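Local coordinates for esterase (Sinorhizobium meliloti 1021, PDB 4TX1), which is an SGNH-family carbohydrate acetylesterase that probably removes acetyl groups from carbohydrate esters and may act on aryl esters, at residues A[141-153]-A[165-179]. Residues are numbered along the deposited sequence; the frame is centred on the assembly and turned at random.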
loop_
_atom_site.group_PDB
_atom_site.type_symbol
_atom_site.label_atom_id
_atom_site.label_comp_id
_atom_site.label_asym_id
_atom_site.label_seq_id
_atom_site.Cartn_x
_atom_site.Cartn_y
_atom_site.Cartn_z
ATOM N N ILE A 141 -25.962 7.607 -12.211
ATOM C CA ILE A 141 -24.633 8.249 -12.368
ATOM C C ILE A 141 -24.669 9.322 -13.442
ATOM O O ILE A 141 -25.129 9.072 -14.588
ATOM C CB ILE A 141 -23.608 7.174 -12.745
ATOM C CG1 ILE A 141 -23.484 6.112 -11.640
ATOM C CG2 ILE A 141 -22.205 7.799 -12.855
ATOM C CD1 ILE A 141 -22.590 4.913 -12.031
ATOM N N LEU A 142 -24.168 10.493 -13.097
ATOM C CA LEU A 142 -24.020 11.625 -14.005
ATOM C C LEU A 142 -22.529 11.921 -14.213
ATOM O O LEU A 142 -21.861 12.323 -13.213
ATOM C CB LEU A 142 -24.692 12.816 -13.441
ATOM C CG LEU A 142 -25.043 14.043 -14.251
ATOM C CD1 LEU A 142 -25.369 15.344 -13.543
ATOM C CD2 LEU A 142 -24.918 13.963 -15.794
ATOM N N ILE A 143 -22.091 11.874 -15.454
ATOM C CA ILE A 143 -20.724 12.183 -15.853
ATOM C C ILE A 143 -20.708 13.640 -16.334
ATOM O O ILE A 143 -21.360 13.987 -17.309
ATOM C CB ILE A 143 -20.173 11.278 -16.923
ATOM C CG1 ILE A 143 -20.157 9.847 -16.370
ATOM C CG2 ILE A 143 -18.785 11.726 -17.395
ATOM C CD1 ILE A 143 -19.909 8.744 -17.369
ATOM N N VAL A 144 -19.928 14.476 -15.673
ATOM C CA VAL A 144 -19.802 15.865 -16.080
ATOM C C VAL A 144 -18.401 16.130 -16.624
ATOM O O VAL A 144 -17.332 15.865 -15.956
ATOM C CB VAL A 144 -20.149 16.807 -14.938
ATOM C CG1 VAL A 144 -20.063 18.252 -15.447
ATOM C CG2 VAL A 144 -21.486 16.506 -14.288
ATOM N N SER A 145 -18.300 16.618 -17.860
ATOM C CA SER A 145 -17.012 16.981 -18.414
ATOM C C SER A 145 -16.690 18.397 -17.807
ATOM O O SER A 145 -17.567 19.306 -17.778
ATOM C CB SER A 145 -16.916 16.965 -19.940
ATOM O OG SER A 145 -17.963 17.842 -20.412
ATOM N N PRO A 146 -15.469 18.564 -17.257
ATOM C CA PRO A 146 -15.187 19.818 -16.602
ATOM C C PRO A 146 -14.995 20.903 -17.730
ATOM O O PRO A 146 -14.641 20.594 -18.877
ATOM C CB PRO A 146 -13.830 19.586 -15.901
ATOM C CG PRO A 146 -13.199 18.480 -16.727
ATOM C CD PRO A 146 -14.379 17.584 -17.109
ATOM N N PRO A 147 -15.190 22.176 -17.353
ATOM C CA PRO A 147 -14.841 23.227 -18.319
ATOM C C PRO A 147 -13.418 23.128 -18.749
ATOM O O PRO A 147 -12.496 22.888 -17.934
ATOM C CB PRO A 147 -15.148 24.509 -17.549
ATOM C CG PRO A 147 -16.125 24.146 -16.549
ATOM C CD PRO A 147 -15.784 22.741 -16.141
ATOM N N PRO A 148 -13.165 23.172 -20.056
ATOM C CA PRO A 148 -11.838 22.937 -20.512
ATOM C C PRO A 148 -10.779 24.001 -20.185
ATOM O O PRO A 148 -11.112 25.146 -19.904
ATOM C CB PRO A 148 -11.956 22.800 -22.010
ATOM C CG PRO A 148 -13.288 23.310 -22.324
ATOM C CD PRO A 148 -14.149 23.287 -21.144
ATOM N N LEU A 149 -9.525 23.584 -20.191
ATOM C CA LEU A 149 -8.412 24.416 -19.833
ATOM C C LEU A 149 -8.289 25.546 -20.856
ATOM O O LEU A 149 -8.697 25.362 -22.042
ATOM C CB LEU A 149 -7.039 23.749 -19.733
ATOM C CG LEU A 149 -6.799 22.493 -18.857
ATOM C CD1 LEU A 149 -5.456 22.531 -18.217
ATOM C CD2 LEU A 149 -7.952 22.115 -18.014
ATOM N N CYS A 150 -7.809 26.678 -20.380
ATOM C CA CYS A 150 -7.458 27.798 -21.299
ATOM C C CYS A 150 -5.999 28.173 -21.181
ATOM O O CYS A 150 -5.296 27.765 -20.258
ATOM C CB CYS A 150 -8.391 28.998 -21.073
ATOM S SG CYS A 150 -8.169 29.808 -19.494
ATOM N N GLU A 151 -5.476 28.983 -22.137
ATOM C CA GLU A 151 -4.102 29.426 -22.095
ATOM C C GLU A 151 -3.901 30.406 -20.939
ATOM O O GLU A 151 -4.815 31.122 -20.536
ATOM C CB GLU A 151 -3.636 30.083 -23.406
ATOM C CG GLU A 151 -3.873 29.284 -24.655
ATOM C CD GLU A 151 -2.903 28.136 -24.863
ATOM O OE1 GLU A 151 -1.908 28.031 -24.094
ATOM O OE2 GLU A 151 -3.139 27.331 -25.841
ATOM N N THR A 152 -2.726 30.356 -20.352
ATOM C CA THR A 152 -2.396 31.205 -19.234
ATOM C C THR A 152 -0.999 31.699 -19.300
ATOM O O THR A 152 -0.091 31.011 -19.791
ATOM C CB THR A 152 -2.646 30.422 -17.914
ATOM O OG1 THR A 152 -2.470 31.270 -16.782
ATOM C CG2 THR A 152 -1.684 29.185 -17.817
ATOM N N ALA A 153 -0.808 32.931 -18.772
ATOM C CA ALA A 153 0.523 33.516 -18.633
ATOM C C ALA A 153 1.275 32.965 -17.431
ATOM O O ALA A 153 2.488 33.175 -17.289
ATOM C CB ALA A 153 0.386 35.066 -18.510
ATOM N N VAL A 165 -4.645 22.271 -22.879
ATOM C CA VAL A 165 -5.757 22.986 -23.535
ATOM C C VAL A 165 -6.304 22.121 -24.681
ATOM O O VAL A 165 -7.520 21.892 -24.786
ATOM C CB VAL A 165 -5.254 24.337 -24.068
ATOM C CG1 VAL A 165 -6.308 24.994 -24.991
ATOM C CG2 VAL A 165 -4.951 25.243 -22.879
ATOM N N GLU A 166 -5.404 21.613 -25.494
ATOM C CA GLU A 166 -5.850 20.793 -26.598
ATOM C C GLU A 166 -6.498 19.469 -26.155
ATOM O O GLU A 166 -7.516 19.049 -26.688
ATOM C CB GLU A 166 -4.680 20.547 -27.494
ATOM C CG GLU A 166 -4.123 21.840 -28.094
ATOM C CD GLU A 166 -3.032 22.589 -27.259
ATOM O OE1 GLU A 166 -2.736 22.381 -26.001
ATOM O OE2 GLU A 166 -2.432 23.474 -27.932
ATOM N N GLN A 167 -5.895 18.805 -25.145
ATOM C CA GLN A 167 -6.512 17.536 -24.668
ATOM C C GLN A 167 -7.825 17.729 -23.946
ATOM O O GLN A 167 -8.768 16.973 -24.114
ATOM C CB GLN A 167 -5.479 16.688 -23.897
ATOM C CG GLN A 167 -4.315 16.073 -24.690
ATOM C CD GLN A 167 -4.798 14.931 -25.588
ATOM O OE1 GLN A 167 -5.531 14.041 -25.154
ATOM N NE2 GLN A 167 -4.428 14.997 -26.887
ATOM N N SER A 168 -7.952 18.764 -23.108
ATOM C CA SER A 168 -9.121 18.906 -22.349
ATOM C C SER A 168 -10.325 19.204 -23.204
ATOM O O SER A 168 -11.432 18.951 -22.803
ATOM C CB SER A 168 -8.966 19.919 -21.240
ATOM O OG SER A 168 -8.846 21.257 -21.770
ATOM N N ALA A 169 -10.072 19.774 -24.383
ATOM C CA ALA A 169 -11.173 20.051 -25.326
ATOM C C ALA A 169 -11.829 18.778 -25.789
ATOM O O ALA A 169 -12.993 18.789 -26.295
ATOM C CB ALA A 169 -10.596 20.841 -26.539
ATOM N N MET A 170 -11.098 17.664 -25.683
ATOM C CA MET A 170 -11.625 16.347 -26.116
ATOM C C MET A 170 -12.439 15.640 -25.058
ATOM O O MET A 170 -13.065 14.603 -25.335
ATOM C CB MET A 170 -10.496 15.463 -26.568
ATOM C CG MET A 170 -9.725 16.003 -27.757
ATOM S SD MET A 170 -8.230 15.033 -27.981
ATOM C CE MET A 170 -7.092 16.117 -28.845
ATOM N N LEU A 171 -12.416 16.137 -23.807
ATOM C CA LEU A 171 -13.166 15.433 -22.755
ATOM C C LEU A 171 -14.675 15.393 -22.943
ATOM O O LEU A 171 -15.277 14.363 -22.684
ATOM C CB LEU A 171 -12.883 16.023 -21.336
ATOM C CG LEU A 171 -11.427 15.992 -20.922
ATOM C CD1 LEU A 171 -11.214 16.954 -19.754
ATOM C CD2 LEU A 171 -10.984 14.532 -20.628
ATOM N N ALA A 172 -15.326 16.485 -23.391
ATOM C CA ALA A 172 -16.778 16.464 -23.553
ATOM C C ALA A 172 -17.266 15.346 -24.532
ATOM O O ALA A 172 -18.152 14.611 -24.200
ATOM C CB ALA A 172 -17.303 17.837 -23.926
ATOM N N PRO A 173 -16.679 15.222 -25.727
ATOM C CA PRO A 173 -17.226 14.200 -26.655
ATOM C C PRO A 173 -16.930 12.752 -26.175
ATOM O O PRO A 173 -17.812 11.869 -26.272
ATOM C CB PRO A 173 -16.554 14.518 -27.989
ATOM C CG PRO A 173 -15.449 15.488 -27.732
ATOM C CD PRO A 173 -15.771 16.169 -26.408
ATOM N N LEU A 174 -15.723 12.529 -25.624
ATOM C CA LEU A 174 -15.348 11.237 -25.069
ATOM C C LEU A 174 -16.230 10.884 -23.879
ATOM O O LEU A 174 -16.664 9.732 -23.776
ATOM C CB LEU A 174 -13.884 11.221 -24.685
ATOM C CG LEU A 174 -12.825 11.248 -25.773
ATOM C CD1 LEU A 174 -11.430 11.225 -25.139
ATOM C CD2 LEU A 174 -13.071 10.095 -26.745
ATOM N N TYR A 175 -16.486 11.840 -22.956
ATOM C CA TYR A 175 -17.316 11.547 -21.803
ATOM C C TYR A 175 -18.764 11.268 -22.231
ATOM O O TYR A 175 -19.447 10.445 -21.682
ATOM C CB TYR A 175 -17.325 12.684 -20.773
ATOM C CG TYR A 175 -16.080 12.766 -19.899
ATOM C CD1 TYR A 175 -14.900 12.158 -20.237
ATOM C CD2 TYR A 175 -16.070 13.568 -18.779
ATOM C CE1 TYR A 175 -13.738 12.283 -19.407
ATOM C CE2 TYR A 175 -14.971 13.689 -17.946
ATOM C CZ TYR A 175 -13.794 13.046 -18.248
ATOM O OH TYR A 175 -12.590 13.165 -17.533
ATOM N N ARG A 176 -19.248 12.066 -23.218
ATOM C CA ARG A 176 -20.611 11.856 -23.694
ATOM C C ARG A 176 -20.775 10.457 -24.297
ATOM O O ARG A 176 -21.776 9.789 -24.034
ATOM C CB ARG A 176 -20.961 12.921 -24.770
ATOM C CG ARG A 176 -22.398 12.809 -25.339
ATOM C CD ARG A 176 -22.649 13.804 -26.479
ATOM N NE ARG A 176 -22.463 15.191 -26.086
ATOM C CZ ARG A 176 -21.450 16.000 -26.453
ATOM N NH1 ARG A 176 -20.512 15.623 -27.343
ATOM N NH2 ARG A 176 -21.417 17.243 -25.959
ATOM N N ASP A 177 -19.799 10.049 -25.108
ATOM C CA ASP A 177 -19.743 8.687 -25.746
ATOM C C ASP A 177 -19.736 7.617 -24.653
ATOM O O ASP A 177 -20.489 6.667 -24.686
ATOM C CB ASP A 177 -18.557 8.507 -26.618
ATOM C CG ASP A 177 -18.618 9.287 -27.932
ATOM O OD1 ASP A 177 -19.638 9.858 -28.279
ATOM O OD2 ASP A 177 -17.548 9.351 -28.549
ATOM N N LEU A 178 -18.911 7.808 -23.612
ATOM C CA LEU A 178 -18.907 6.866 -22.463
ATOM C C LEU A 178 -20.211 6.740 -21.741
ATOM O O LEU A 178 -20.650 5.625 -21.395
ATOM C CB LEU A 178 -17.711 7.231 -21.497
ATOM C CG LEU A 178 -17.493 6.202 -20.383
ATOM C CD1 LEU A 178 -16.877 4.912 -20.879
ATOM C CD2 LEU A 178 -16.651 6.794 -19.167
ATOM N N ALA A 179 -20.881 7.876 -21.462
ATOM C CA ALA A 179 -22.113 7.950 -20.736
ATOM C C ALA A 179 -23.142 7.135 -21.497
ATOM O O ALA A 179 -23.899 6.364 -20.905
ATOM C CB ALA A 179 -22.559 9.394 -20.590
HETATM O O HOH W 1 -9.422 23.602 -24.093
#
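Ile143 and Tyr175 meet where strand 141-145 runs nearly antiparallel to helix 171-179, the two axes 8.0 Å apart. In the branched isoleucine, chi1 -62° sets CG1 anti to the carbonyl carbon and leaves CG2 anti to the backbone N, 3.6 Å from Tyr175 CD2, while CD1 packs against Leu178 CD2 and Ala179 CB. The tyrosine ring has Leu171 CB over one face and Val144 O at its edge; its OH bonds to Leu99 O. Close approach next to Ser145 suits small residues: Ala172 CB sits 3.6 Å from Ser145 OG, whose hydroxyl bonds to Asp188. The Pro146 ring and Leu171 side chain cross at about a right angle, CG 3.9 Å from CD1.

Beyond the strand, Leu149 N donates to Ser168 OG (2.9 Å, 153°). Ser168 holds OG between its own N and carbonyl carbon (chi1 69°), from where it also bonds to Gly164 O. Replacing Ser168 by an alanine removes the hydroxyl and would probably leave Leu149 N and Gly164 O without this partner and the loop less firmly held. A water donates to both Leu149 O and Val165 O, and the branched valine sets CG2 3.5 Å from Cys150 C and CG1 by Leu149 O.

The contact packs the helical part of the right-handed beta-alpha-beta crossover from strand 140-145 to strand 185-188 against one face of the sheet, beside helix 112-127, with strand 94-98 on the other side of strand 140-145.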